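Local atomic coordinates of heme peroxidase (Bacteroides thetaiotaomicron, PDB entry 2GVK), a protein that probably acts as a heme-dependent dye-decolorizing peroxidase, using hydrogen peroxide to oxidise dyes and other substrates. Residues A[229-235]-A[288-292]; A[153-157]-A[208-212]; A[14-18]-A[169-174]; A[242-246]-A[272-276]. All coordinates share one frame; numbering follows the deposited sequence. Where two conformers were deposited one is given.

Contact 1: residues A[229-235]-A[288-292]. With EDO (1,2-ethanediol), chain H.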
loop_
_atom_site.group_PDB
_atom_site.type_symbol
_atom_site.label_atom_id
_atom_site.label_comp_id
_atom_site.label_asym_id
_atom_site.label_seq_id
_atom_site.Cartn_x
_atom_site.Cartn_y
_atom_site.Cartn_z
ATOM N N GLY A 229 35.583 -19.212 14.802
ATOM C CA GLY A 229 34.931 -19.635 16.012
ATOM C C GLY A 229 34.484 -18.508 16.904
ATOM O O GLY A 229 33.690 -18.725 17.830
ATOM N N ASN A 230 34.995 -17.296 16.650
ATOM C CA ASN A 230 34.605 -16.110 17.461
ATOM C C ASN A 230 33.637 -15.164 16.726
ATOM O O ASN A 230 33.358 -14.060 17.197
ATOM C CB ASN A 230 35.834 -15.338 17.952
ATOM C CG ASN A 230 36.707 -14.820 16.818
ATOM O OD1 ASN A 230 36.500 -15.142 15.650
ATOM N ND2 ASN A 230 37.675 -14.005 17.165
ATOM N N ALA A 231 33.104 -15.623 15.602
ATOM C CA ALA A 231 32.067 -14.865 14.874
ATOM C C ALA A 231 30.837 -14.722 15.743
ATOM O O ALA A 231 30.516 -15.615 16.536
ATOM C CB ALA A 231 31.719 -15.555 13.577
ATOM N N HIS A 232 30.160 -13.604 15.608
ATOM C CA HIS A 232 28.982 -13.310 16.413
ATOM C C HIS A 232 27.936 -14.413 16.327
ATOM O O HIS A 232 27.364 -14.805 17.333
ATOM C CB HIS A 232 28.372 -11.984 15.971
ATOM C CG HIS A 232 27.150 -11.605 16.730
ATOM N ND1 HIS A 232 27.176 -11.283 18.069
ATOM C CD2 HIS A 232 25.867 -11.427 16.324
ATOM C CE1 HIS A 232 25.959 -10.959 18.463
ATOM N NE2 HIS A 232 25.147 -11.045 17.422
ATOM N N ASN A 233 27.674 -14.904 15.132
ATOM C CA ASN A 233 26.641 -15.922 14.978
ATOM C C ASN A 233 27.132 -17.320 15.373
ATOM O O ASN A 233 26.337 -18.203 15.598
ATOM C CB ASN A 233 26.079 -15.924 13.593
ATOM C CG ASN A 233 26.854 -16.722 12.670
ATOM O OD1 ASN A 233 28.069 -16.837 12.793
ATOM N ND2 ASN A 233 26.171 -17.332 11.711
ATOM N N ALA A 234 28.445 -17.505 15.472
ATOM C CA ALA A 234 28.971 -18.741 16.001
ATOM C C ALA A 234 28.800 -18.785 17.524
ATOM O O ALA A 234 28.335 -19.784 18.072
ATOM C CB ALA A 234 30.427 -18.909 15.629
ATOM N N VAL A 235 29.196 -17.715 18.209
ATOM C CA VAL A 235 29.207 -17.737 19.667
ATOM C C VAL A 235 27.819 -17.576 20.277
ATOM O O VAL A 235 27.586 -18.057 21.361
ATOM C CB VAL A 235 30.178 -16.653 20.293
ATOM C CG1 VAL A 235 31.602 -16.771 19.683
ATOM C CG2 VAL A 235 29.631 -15.276 20.124
ATOM N N ASN A 288 37.514 -17.034 23.967
ATOM C CA ASN A 288 36.910 -17.075 22.633
ATOM C C ASN A 288 35.690 -16.153 22.560
ATOM O O ASN A 288 34.563 -16.601 22.315
ATOM C CB ASN A 288 36.512 -18.512 22.254
ATOM C CG ASN A 288 35.982 -18.614 20.829
ATOM O OD1 ASN A 288 36.482 -17.947 19.928
ATOM N ND2 ASN A 288 34.947 -19.408 20.635
ATOM N N THR A 289 35.921 -14.879 22.827
ATOM C CA THR A 289 34.837 -13.916 22.972
ATOM C C THR A 289 34.261 -13.485 21.605
ATOM O O THR A 289 34.921 -13.626 20.558
ATOM C CB THR A 289 35.307 -12.679 23.746
ATOM O OG1 THR A 289 36.509 -12.164 23.159
ATOM C CG2 THR A 289 35.579 -13.036 25.206
ATOM N N ASP A 290 33.027 -12.998 21.633
ATOM C CA ASP A 290 32.369 -12.444 20.446
ATOM C C ASP A 290 33.218 -11.314 19.841
ATOM O O ASP A 290 33.484 -10.285 20.491
ATOM C CB ASP A 290 30.987 -11.902 20.845
ATOM C CG ASP A 290 30.120 -11.554 19.657
ATOM O OD1 ASP A 290 30.642 -11.407 18.535
ATOM O OD2 ASP A 290 28.896 -11.394 19.862
ATOM N N ARG A 291 33.668 -11.507 18.625
ATOM C CA ARG A 291 34.491 -10.517 17.953
ATOM C C ARG A 291 33.740 -9.181 17.773
ATOM O O ARG A 291 34.344 -8.131 17.733
ATOM C CB ARG A 291 34.940 -11.057 16.610
ATOM C CG ARG A 291 35.689 -10.111 15.796
ATOM C CD ARG A 291 37.176 -10.075 16.120
ATOM N NE ARG A 291 37.871 -9.475 15.003
ATOM C CZ ARG A 291 38.320 -8.233 14.965
ATOM N NH1 ARG A 291 38.341 -7.490 16.053
ATOM N NH2 ARG A 291 38.833 -7.758 13.831
ATOM N N LEU A 292 32.424 -9.245 17.698
ATOM C CA LEU A 292 31.620 -8.023 17.540
ATOM C C LEU A 292 31.736 -7.123 18.757
ATOM O O LEU A 292 31.545 -5.917 18.654
ATOM C CB LEU A 292 30.164 -8.359 17.257
ATOM C CG LEU A 292 29.236 -7.173 16.929
ATOM C CD1 LEU A 292 29.784 -6.293 15.807
ATOM C CD2 LEU A 292 27.873 -7.676 16.581
HETATM C C1 EDO H . 23.209 -10.736 21.417
HETATM O O1 EDO H . 23.381 -9.992 22.659
HETATM C C2 EDO H . 23.047 -9.777 20.213
HETATM O O2 EDO H . 22.327 -10.450 19.116
HETATM O O HOH W 1 37.568 -13.281 19.947
#

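Contact 2: residues A[153-157]-A[208-212]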
loop_
_atom_site.group_PDB
_atom_site.type_symbol
_atom_site.label_atom_id
_atom_site.label_comp_id
_atom_site.label_asym_id
_atom_site.label_seq_id
_atom_site.Cartn_x
_atom_site.Cartn_y
_atom_site.Cartn_z
ATOM N N ILE A 153 22.468 -1.744 12.614
ATOM C CA ILE A 153 23.059 -0.464 12.282
ATOM C C ILE A 153 24.502 -0.633 11.718
ATOM O O ILE A 153 25.025 0.259 11.042
ATOM C CB ILE A 153 23.024 0.467 13.516
ATOM C CG1 ILE A 153 23.084 1.950 13.094
ATOM C CG2 ILE A 153 24.120 0.107 14.494
ATOM C CD1 ILE A 153 22.687 2.888 14.200
ATOM N N ILE A 154 25.100 -1.802 11.961
ATOM C CA ILE A 154 26.423 -2.155 11.388
ATOM C C ILE A 154 26.325 -2.647 9.913
ATOM O O ILE A 154 27.321 -3.047 9.323
ATOM C CB ILE A 154 27.129 -3.233 12.236
ATOM C CG1 ILE A 154 26.176 -4.428 12.449
ATOM C CG2 ILE A 154 27.562 -2.648 13.532
ATOM C CD1 ILE A 154 26.849 -5.689 12.701
ATOM N N GLY A 155 25.115 -2.656 9.358
ATOM C CA GLY A 155 24.918 -2.871 7.918
ATOM C C GLY A 155 24.748 -4.294 7.493
ATOM O O GLY A 155 24.861 -4.606 6.317
ATOM N N PHE A 156 24.523 -5.173 8.462
ATOM C CA PHE A 156 24.264 -6.568 8.213
ATOM C C PHE A 156 22.849 -6.868 8.639
ATOM O O PHE A 156 22.403 -6.412 9.660
ATOM C CB PHE A 156 25.217 -7.444 9.038
ATOM C CG PHE A 156 26.558 -7.619 8.423
ATOM C CD1 PHE A 156 27.496 -6.586 8.445
ATOM C CD2 PHE A 156 26.916 -8.820 7.843
ATOM C CE1 PHE A 156 28.746 -6.761 7.898
ATOM C CE2 PHE A 156 28.172 -8.995 7.311
ATOM C CZ PHE A 156 29.074 -7.954 7.305
ATOM N N VAL A 157 22.159 -7.672 7.860
ATOM C CA VAL A 157 20.833 -8.123 8.235
ATOM C C VAL A 157 20.908 -8.871 9.535
ATOM O O VAL A 157 21.835 -9.668 9.766
ATOM C CB VAL A 157 20.231 -9.038 7.141
ATOM C CG1 VAL A 157 18.974 -9.776 7.662
ATOM C CG2 VAL A 157 19.929 -8.219 5.875
ATOM N N GLN A 208 34.588 -7.836 8.010
ATOM C CA GLN A 208 33.308 -7.622 8.691
ATOM C C GLN A 208 32.494 -8.917 8.672
ATOM O O GLN A 208 31.849 -9.263 9.649
ATOM C CB GLN A 208 32.492 -6.505 8.032
ATOM C CG GLN A 208 33.021 -5.105 8.265
ATOM C CD GLN A 208 32.128 -4.049 7.641
ATOM O OE1 GLN A 208 31.218 -4.368 6.883
ATOM N NE2 GLN A 208 32.402 -2.775 7.943
ATOM N N GLU A 209 32.525 -9.624 7.543
ATOM C CA GLU A 209 31.799 -10.893 7.412
ATOM C C GLU A 209 32.328 -11.961 8.372
ATOM O O GLU A 209 31.561 -12.795 8.875
ATOM C CB GLU A 209 31.870 -11.389 5.969
ATOM C CG GLU A 209 31.062 -10.515 5.009
ATOM C CD GLU A 209 31.174 -10.944 3.567
ATOM O OE1 GLU A 209 32.215 -11.536 3.192
ATOM O OE2 GLU A 209 30.250 -10.623 2.784
ATOM N N LYS A 210 33.632 -11.911 8.650
ATOM C CA LYS A 210 34.258 -12.848 9.595
ATOM C C LYS A 210 33.899 -12.507 11.027
ATOM O O LYS A 210 33.835 -13.385 11.879
ATOM C CB LYS A 210 35.759 -12.856 9.418
ATOM C CG LYS A 210 36.173 -13.498 8.100
ATOM C CD LYS A 210 37.606 -13.738 7.993
ATOM C CE LYS A 210 37.920 -14.428 6.660
ATOM N NZ LYS A 210 36.908 -15.541 6.358
ATOM N N VAL A 211 33.672 -11.226 11.298
ATOM C CA VAL A 211 33.194 -10.804 12.608
ATOM C C VAL A 211 31.722 -11.256 12.863
ATOM O O VAL A 211 31.369 -11.679 13.959
ATOM C CB VAL A 211 33.290 -9.254 12.774
ATOM C CG1 VAL A 211 32.641 -8.813 14.082
ATOM C CG2 VAL A 211 34.736 -8.799 12.701
ATOM N N ILE A 212 30.895 -11.198 11.820
ATOM C CA ILE A 212 29.473 -11.478 11.950
ATOM C C ILE A 212 29.163 -12.967 11.739
ATOM O O ILE A 212 28.420 -13.564 12.513
ATOM C CB ILE A 212 28.654 -10.640 10.947
ATOM C CG1 ILE A 212 28.867 -9.143 11.200
ATOM C CG2 ILE A 212 27.166 -11.008 11.012
ATOM C CD1 ILE A 212 28.493 -8.675 12.587
#

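Contact 3: residues A[14-18]-A[169-174]. With EDO (1,2-ethanediol), chain K.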
loop_
_atom_site.group_PDB
_atom_site.type_symbol
_atom_site.label_atom_id
_atom_site.label_comp_id
_atom_site.label_asym_id
_atom_site.label_seq_id
_atom_site.Cartn_x
_atom_site.Cartn_y
_atom_site.Cartn_z
ATOM N N PRO A 14 0.108 -15.576 25.731
ATOM C CA PRO A 14 1.281 -14.761 25.980
ATOM C C PRO A 14 1.146 -13.365 25.402
ATOM O O PRO A 14 0.338 -13.127 24.513
ATOM C CB PRO A 14 2.385 -15.508 25.241
ATOM C CG PRO A 14 1.708 -16.150 24.117
ATOM C CD PRO A 14 0.338 -16.539 24.637
ATOM N N GLN A 15 1.916 -12.446 25.935
ATOM C CA GLN A 15 2.073 -11.162 25.310
ATOM C C GLN A 15 2.829 -11.377 23.982
ATOM O O GLN A 15 3.262 -12.488 23.687
ATOM C CB GLN A 15 2.844 -10.208 26.230
ATOM C CG GLN A 15 2.051 -9.762 27.478
ATOM C CD GLN A 15 2.756 -8.670 28.238
ATOM O OE1 GLN A 15 3.086 -7.643 27.674
ATOM N NE2 GLN A 15 2.888 -8.836 29.555
ATOM N N ASP A 16 3.049 -10.289 23.232
ATOM C CA ASP A 16 3.641 -10.367 21.912
ATOM C C ASP A 16 5.161 -10.522 22.005
ATOM O O ASP A 16 5.913 -9.636 21.595
ATOM C CB ASP A 16 3.276 -9.104 21.106
ATOM C CG ASP A 16 3.566 -9.247 19.618
ATOM O OD1 ASP A 16 3.522 -10.381 19.096
ATOM O OD2 ASP A 16 3.792 -8.211 18.964
ATOM N N VAL A 17 5.596 -11.670 22.463
ATOM C CA VAL A 17 6.994 -11.912 22.708
ATOM C C VAL A 17 7.675 -12.632 21.554
ATOM O O VAL A 17 8.890 -12.829 21.559
ATOM C CB VAL A 17 7.170 -12.735 23.993
ATOM C CG1 VAL A 17 6.611 -11.968 25.182
ATOM C CG2 VAL A 17 6.506 -14.083 23.863
ATOM N N ALA A 18 6.898 -13.021 20.565
ATOM C CA ALA A 18 7.440 -13.658 19.402
ATOM C C ALA A 18 7.097 -12.847 18.197
ATOM O O ALA A 18 7.113 -13.347 17.097
ATOM C CB ALA A 18 6.904 -15.035 19.265
ATOM N N PRO A 169 8.326 -19.848 17.005
ATOM C CA PRO A 169 9.041 -18.940 17.914
ATOM C C PRO A 169 8.467 -18.913 19.329
ATOM O O PRO A 169 9.206 -18.696 20.273
ATOM C CB PRO A 169 8.900 -17.579 17.246
ATOM C CG PRO A 169 7.748 -17.728 16.295
ATOM C CD PRO A 169 7.718 -19.133 15.873
ATOM N N TYR A 170 7.169 -19.166 19.478
ATOM C CA TYR A 170 6.561 -19.218 20.842
ATOM C C TYR A 170 7.156 -20.315 21.709
ATOM O O TYR A 170 7.251 -20.173 22.925
ATOM C CB TYR A 170 5.047 -19.377 20.764
ATOM C CG TYR A 170 4.379 -18.160 20.269
ATOM C CD1 TYR A 170 4.181 -17.073 21.102
ATOM C CD2 TYR A 170 3.990 -18.051 18.943
ATOM C CE1 TYR A 170 3.607 -15.934 20.650
ATOM C CE2 TYR A 170 3.415 -16.905 18.472
ATOM C CZ TYR A 170 3.210 -15.849 19.328
ATOM O OH TYR A 170 2.612 -14.688 18.869
ATOM N N HIS A 171 7.548 -21.418 21.091
ATOM C CA HIS A 171 8.156 -22.486 21.809
ATOM C C HIS A 171 9.437 -22.026 22.515
ATOM O O HIS A 171 9.784 -22.530 23.579
ATOM C CB HIS A 171 8.466 -23.650 20.866
ATOM C CG HIS A 171 9.303 -24.714 21.481
ATOM N ND1 HIS A 171 8.826 -25.572 22.454
ATOM C CD2 HIS A 171 10.597 -25.061 21.274
ATOM C CE1 HIS A 171 9.791 -26.399 22.815
ATOM N NE2 HIS A 171 10.877 -26.106 22.119
ATOM N N PHE A 172 10.132 -21.083 21.906
ATOM C CA PHE A 172 11.420 -20.618 22.417
ATOM C C PHE A 172 11.329 -19.357 23.248
ATOM O O PHE A 172 12.240 -19.052 24.009
ATOM C CB PHE A 172 12.386 -20.382 21.256
ATOM C CG PHE A 172 12.719 -21.616 20.508
ATOM C CD1 PHE A 172 13.686 -22.484 20.987
ATOM C CD2 PHE A 172 11.993 -21.976 19.386
ATOM C CE1 PHE A 172 13.967 -23.650 20.326
ATOM C CE2 PHE A 172 12.261 -23.148 18.727
ATOM C CZ PHE A 172 13.259 -23.971 19.176
ATOM N N ALA A 173 10.220 -18.645 23.134
ATOM C CA ALA A 173 10.053 -17.375 23.828
ATOM C C ALA A 173 9.179 -17.475 25.067
ATOM O O ALA A 173 9.220 -16.585 25.923
ATOM C CB ALA A 173 9.463 -16.328 22.862
ATOM N N VAL A 174 8.366 -18.522 25.156
ATOM C CA VAL A 174 7.323 -18.590 26.169
ATOM C C VAL A 174 7.537 -19.731 27.188
ATOM O O VAL A 174 7.775 -20.856 26.828
ATOM C CB VAL A 174 5.913 -18.749 25.507
ATOM C CG1 VAL A 174 4.814 -18.787 26.568
ATOM C CG2 VAL A 174 5.643 -17.616 24.520
HETATM C C1 EDO K . 14.264 -24.169 24.576
HETATM O O1 EDO K . 14.498 -24.499 25.967
HETATM C C2 EDO K . 12.829 -24.493 24.189
HETATM O O2 EDO K . 11.932 -23.577 24.830
#

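Contact 4: residues A[242-246]-A[272-276]. With EDO (1,2-ethanediol), chain H.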
loop_
_atom_site.group_PDB
_atom_site.type_symbol
_atom_site.label_atom_id
_atom_site.label_comp_id
_atom_site.label_asym_id
_atom_site.label_seq_id
_atom_site.Cartn_x
_atom_site.Cartn_y
_atom_site.Cartn_z
ATOM N N LEU A 242 18.612 -24.678 21.572
ATOM C CA LEU A 242 18.294 -23.717 22.591
ATOM C C LEU A 242 18.374 -22.335 21.944
ATOM O O LEU A 242 19.427 -21.939 21.454
ATOM C CB LEU A 242 19.272 -23.816 23.725
ATOM C CG LEU A 242 19.242 -25.138 24.496
ATOM C CD1 LEU A 242 20.379 -25.190 25.464
ATOM C CD2 LEU A 242 17.920 -25.314 25.210
ATOM N N LYS A 243 17.256 -21.634 21.915
ATOM C CA LYS A 243 17.144 -20.399 21.153
ATOM C C LYS A 243 16.303 -19.410 21.865
ATOM O O LYS A 243 15.467 -19.776 22.706
ATOM C CB LYS A 243 16.509 -20.682 19.780
ATOM C CG LYS A 243 17.209 -21.746 19.009
ATOM C CD LYS A 243 16.660 -21.903 17.612
ATOM C CE LYS A 243 17.486 -22.920 16.811
ATOM N NZ LYS A 243 16.991 -23.085 15.439
ATOM N N ILE A 244 16.509 -18.139 21.528
ATOM C CA ILE A 244 15.657 -17.077 21.982
ATOM C C ILE A 244 15.157 -16.283 20.757
ATOM O O ILE A 244 15.546 -16.566 19.619
ATOM C CB ILE A 244 16.391 -16.141 22.961
ATOM C CG1 ILE A 244 17.429 -15.271 22.223
ATOM C CG2 ILE A 244 17.041 -16.962 24.066
ATOM C CD1 ILE A 244 18.139 -14.246 23.122
ATOM N N VAL A 245 14.256 -15.341 21.000
ATOM C CA VAL A 245 13.726 -14.481 19.941
ATOM C C VAL A 245 14.274 -13.093 20.171
ATOM O O VAL A 245 13.986 -12.477 21.173
ATOM C CB VAL A 245 12.199 -14.452 19.962
ATOM C CG1 VAL A 245 11.652 -13.418 18.957
ATOM C CG2 VAL A 245 11.650 -15.834 19.687
ATOM N N ARG A 246 15.075 -12.612 19.227
ATOM C CA ARG A 246 15.892 -11.425 19.447
ATOM C C ARG A 246 15.497 -10.305 18.493
ATOM O O ARG A 246 15.198 -10.550 17.323
ATOM C CB ARG A 246 17.377 -11.758 19.283
ATOM C CG ARG A 246 17.878 -12.841 20.222
ATOM C CD ARG A 246 19.379 -13.074 20.157
ATOM N NE ARG A 246 19.724 -14.164 19.248
ATOM C CZ ARG A 246 20.916 -14.318 18.688
ATOM N NH1 ARG A 246 21.887 -13.450 18.941
ATOM N NH2 ARG A 246 21.141 -15.340 17.874
ATOM N N THR A 272 19.138 -19.722 28.767
ATOM C CA THR A 272 19.642 -19.714 27.399
ATOM C C THR A 272 20.308 -18.380 27.091
ATOM O O THR A 272 21.430 -18.324 26.551
ATOM C CB THR A 272 18.521 -20.003 26.396
ATOM O OG1 THR A 272 18.073 -21.363 26.562
ATOM C CG2 THR A 272 18.996 -19.817 24.966
ATOM N N THR A 273 19.619 -17.305 27.428
ATOM C CA THR A 273 20.155 -15.972 27.217
ATOM C C THR A 273 21.454 -15.802 27.992
ATOM O O THR A 273 22.441 -15.288 27.458
ATOM C CB THR A 273 19.149 -14.894 27.666
ATOM O OG1 THR A 273 17.872 -15.184 27.094
ATOM C CG2 THR A 273 19.621 -13.496 27.230
ATOM N N ARG A 274 21.477 -16.299 29.214
ATOM C CA ARG A 274 22.655 -16.140 30.041
ATOM C C ARG A 274 23.824 -16.946 29.479
ATOM O O ARG A 274 24.942 -16.462 29.456
ATOM C CB ARG A 274 22.400 -16.509 31.506
ATOM C CG ARG A 274 23.596 -16.116 32.381
ATOM C CD ARG A 274 23.415 -16.357 33.856
ATOM N NE ARG A 274 24.719 -16.241 34.530
ATOM C CZ ARG A 274 25.298 -15.086 34.885
ATOM N NH1 ARG A 274 24.669 -13.932 34.723
ATOM N NH2 ARG A 274 26.499 -15.100 35.457
ATOM N N ARG A 275 23.550 -18.128 28.937
ATOM C CA ARG A 275 24.608 -18.930 28.327
ATOM C C ARG A 275 25.189 -18.241 27.091
ATOM O O ARG A 275 26.401 -18.264 26.864
ATOM C CB ARG A 275 24.096 -20.325 27.966
ATOM C CG ARG A 275 25.094 -21.175 27.185
ATOM C CD ARG A 275 25.117 -22.645 27.587
ATOM N NE ARG A 275 25.343 -22.824 29.016
ATOM C CZ ARG A 275 25.527 -24.003 29.596
ATOM N NH1 ARG A 275 25.507 -25.112 28.869
ATOM N NH2 ARG A 275 25.726 -24.081 30.905
HETATM N N MSE A 276 24.313 -17.626 26.301
HETATM C CA MSE A 276 24.711 -16.823 25.145
HETATM C C MSE A 276 25.646 -15.694 25.596
HETATM O O MSE A 276 26.705 -15.476 25.018
HETATM C CB MSE A 276 23.463 -16.247 24.466
HETATM C CG MSE A 276 23.736 -15.403 23.256
HETATM SE SE MSE A 276 22.166 -14.376 22.724
HETATM C CE MSE A 276 22.286 -12.945 24.091
HETATM C C1 EDO H . 23.209 -10.736 21.417
HETATM O O1 EDO H . 23.381 -9.992 22.659
HETATM C C2 EDO H . 23.047 -9.777 20.213
HETATM O O2 EDO H . 22.327 -10.450 19.116
HETATM O O HOH W 2 16.113 -22.247 24.978
#

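Contact 1: residues A[229-235]-A[288-292]
N288 meets G229 at the edge of this contact. Its ND2 donates to G229 O over 3.1 Å and comes from well above the carbonyl plane. The same ND2 also reaches S284 O, so the amide has two acceptors. N288 OD1 and T289 O both pack on N230 CB. A water links the two segments here, accepting from N230 ND2 and donating to T289 O at 2.7 Å.

D290 is next. Its carboxylate lies nearly coplanar with the H232 ring. D290 OD2 accepts from H232 ND1 at 2.5 Å, a very short distance whose exact value is doubtful. The D290 CG is anti to the backbone N (chi1 -169°), which turns the acid toward the ring. OD1 closes an Asx turn by accepting from L292 N at 2.9 Å. This His-carboxylate pair is consistent with the proximal heme-binding histidine and its aspartate in Dyp-type peroxidases. No heme is present in the entry. V235 CG2 packs on D290 CB at 3.7 Å.

R291 N donates to N230 O at 2.9 Å. Its guanidinium is paired with D294. L292 CD2 makes a CH-pi contact over the H232 face, 4.0 Å from the ring centroid, while H232 NE2 makes a weak bond to an ethanediol.

Contact 2: residues A[153-157]-A[208-212]
F156 holds its ring CG anti to the carbonyl carbon (chi1 -82°), and I212 places CG1 in the same way (chi1 -60°). These two turns bring the I212 CG1 methylene over the F156 ring. CG1 lies 3.7 Å from the ring centroid and 4° off the ring normal, a well-centred CH-pi contact. The CG2 branch of I212 touches the rim of the same ring at F156 CD2, 3.9 Å away. The remaining branch end, I212 CD1, meets I154 CD1 tip to tip. At 3.4 Å this carbon pair is tighter than usual.

The ring rim also packs on the preceding turn of the helix. E209 CG lies at the edge, in plane, 4.0 Å from F156 CZ. Q208 OE1 approaches F156 CE1 near the ring plane at 3.6 Å, but its hydrogen bond goes to K216 NZ. E209 OE2 likewise bonds to K216 N.

G155, F156 and V157 open the sequence GFVDG, which matches the GXXDG motif of Dyp-type peroxidases. The contact therefore packs the start of that motif against helix 205-212. W200 of helix 197-201 touches both F156 and I212, and I153 leans on strands 245-253 and 258-267.

Contact 3: residues A[14-18]-A[169-174]
A18 points its methyl at the flat side of the Y170 ring. CB stands 3.7 Å from the ring centroid and 12° off the normal, so this is a CH-pi contact over the centre of one face. The Y170 CG is anti to the carbonyl carbon (chi1 -70°), and the ring swings from helix 169-173 toward the 14-18 loop. P14 runs across the Y170 side chain. Its CG meets the ring obliquely, 4.0 Å from Y170 CE1. V174 CG2 lies at the ring edge, in plane, and comes from the ring's own segment.

The A18 methyl has a second neighbour in P169, whose CB is 3.8 Å from A18 CB. Seen from the methyl, the proline and the tyrosine ring lie in roughly perpendicular directions.

Dyp-type peroxidases are built from two related halves of the dimeric alpha/beta-barrel type. The contact packs a loop of the N-terminal half against a short helix of the C-terminal half. An inverse gamma turn centred on D16 shapes the loop, with V17 N bonded to Q15 O at 2.8 Å. The D16 OD2 atom is bonded to S66 OG.

V17 faces the end of the helix. Its side chain is set nearly perpendicular to that of V174, with V17 CG2 and V174 CG2 3.7 Å apart. The same V17 CG2 touches A173 CB at 3.8 Å. V174 CG2 also reaches P14 CB, 3.9 Å away. Nearby, V17 leans on V306 of strand 296-306, while P169 and A173 lean on V245 of strand 245-253.

Contact 4: residues A[242-246]-A[272-276]
I244 carries most of the van der Waals packing here. It lies alongside T272, pointing the other way, and I244 CG2 meets T272 CG2 at 3.6 Å. I244 CG2 lies equally close to T273 OG1. With CG1 between the backbone N and the carbonyl carbon (chi1 72°), I244 sends CD1 toward the selenium of M276, a selenomethionine, 4.0 Å away in the conformer given. At the outer end L242 CB packs on T272 OG1 at 3.9 Å. Toward I244 and L242 the threonine oxygens make packing contacts only.

Selenium also meets a charged group. In the same conformer R246 NH1 lies 3.9 Å from M276 SE, and the selenium is oblique to the guanidinium.

Polar links run through small molecules. A water sits 2.7 Å from T272 OG1 and accepts a weak bond from K243 N. R246 NH1 donates weakly to an ethanediol O2 at 3.0 Å, near the guanidinium plane. The ethanediol is also bonded to N248 ND2. R246 probably corresponds to the distal arginine of Dyp-type heme pockets.

The contact lays helix 270-281 against the lead-in and start of strand 245-253. Beside it, A267 and F263 of strand 258-267 touch both segments, and helix 169-173 packs on K243 and V245.

Overall arrangement
Contact 2 is buried, while contacts 1, 3 and 4 are partly buried. Contacts 1 and 2 touch, because H232 N and N233 N probably bond to V211 O and I212 O at the end of helix 205-212. Contacts 3 and 4 also touch, through V245 and through F172 against K243. Contacts 1 and 4 do not touch, but H232 and R246 reach the same ethanediol, consistent with two sides of one heme pocket. Contact 1 ties a short helix and its lead-in to a loop by direct hydrogen bonds and a water. Contacts 2 and 3 rest on apolar groups and aromatic faces. Contact 4 packs aliphatic groups and selenium, with water as its polar link. Contact 3 alone joins the N- and C-terminal halves.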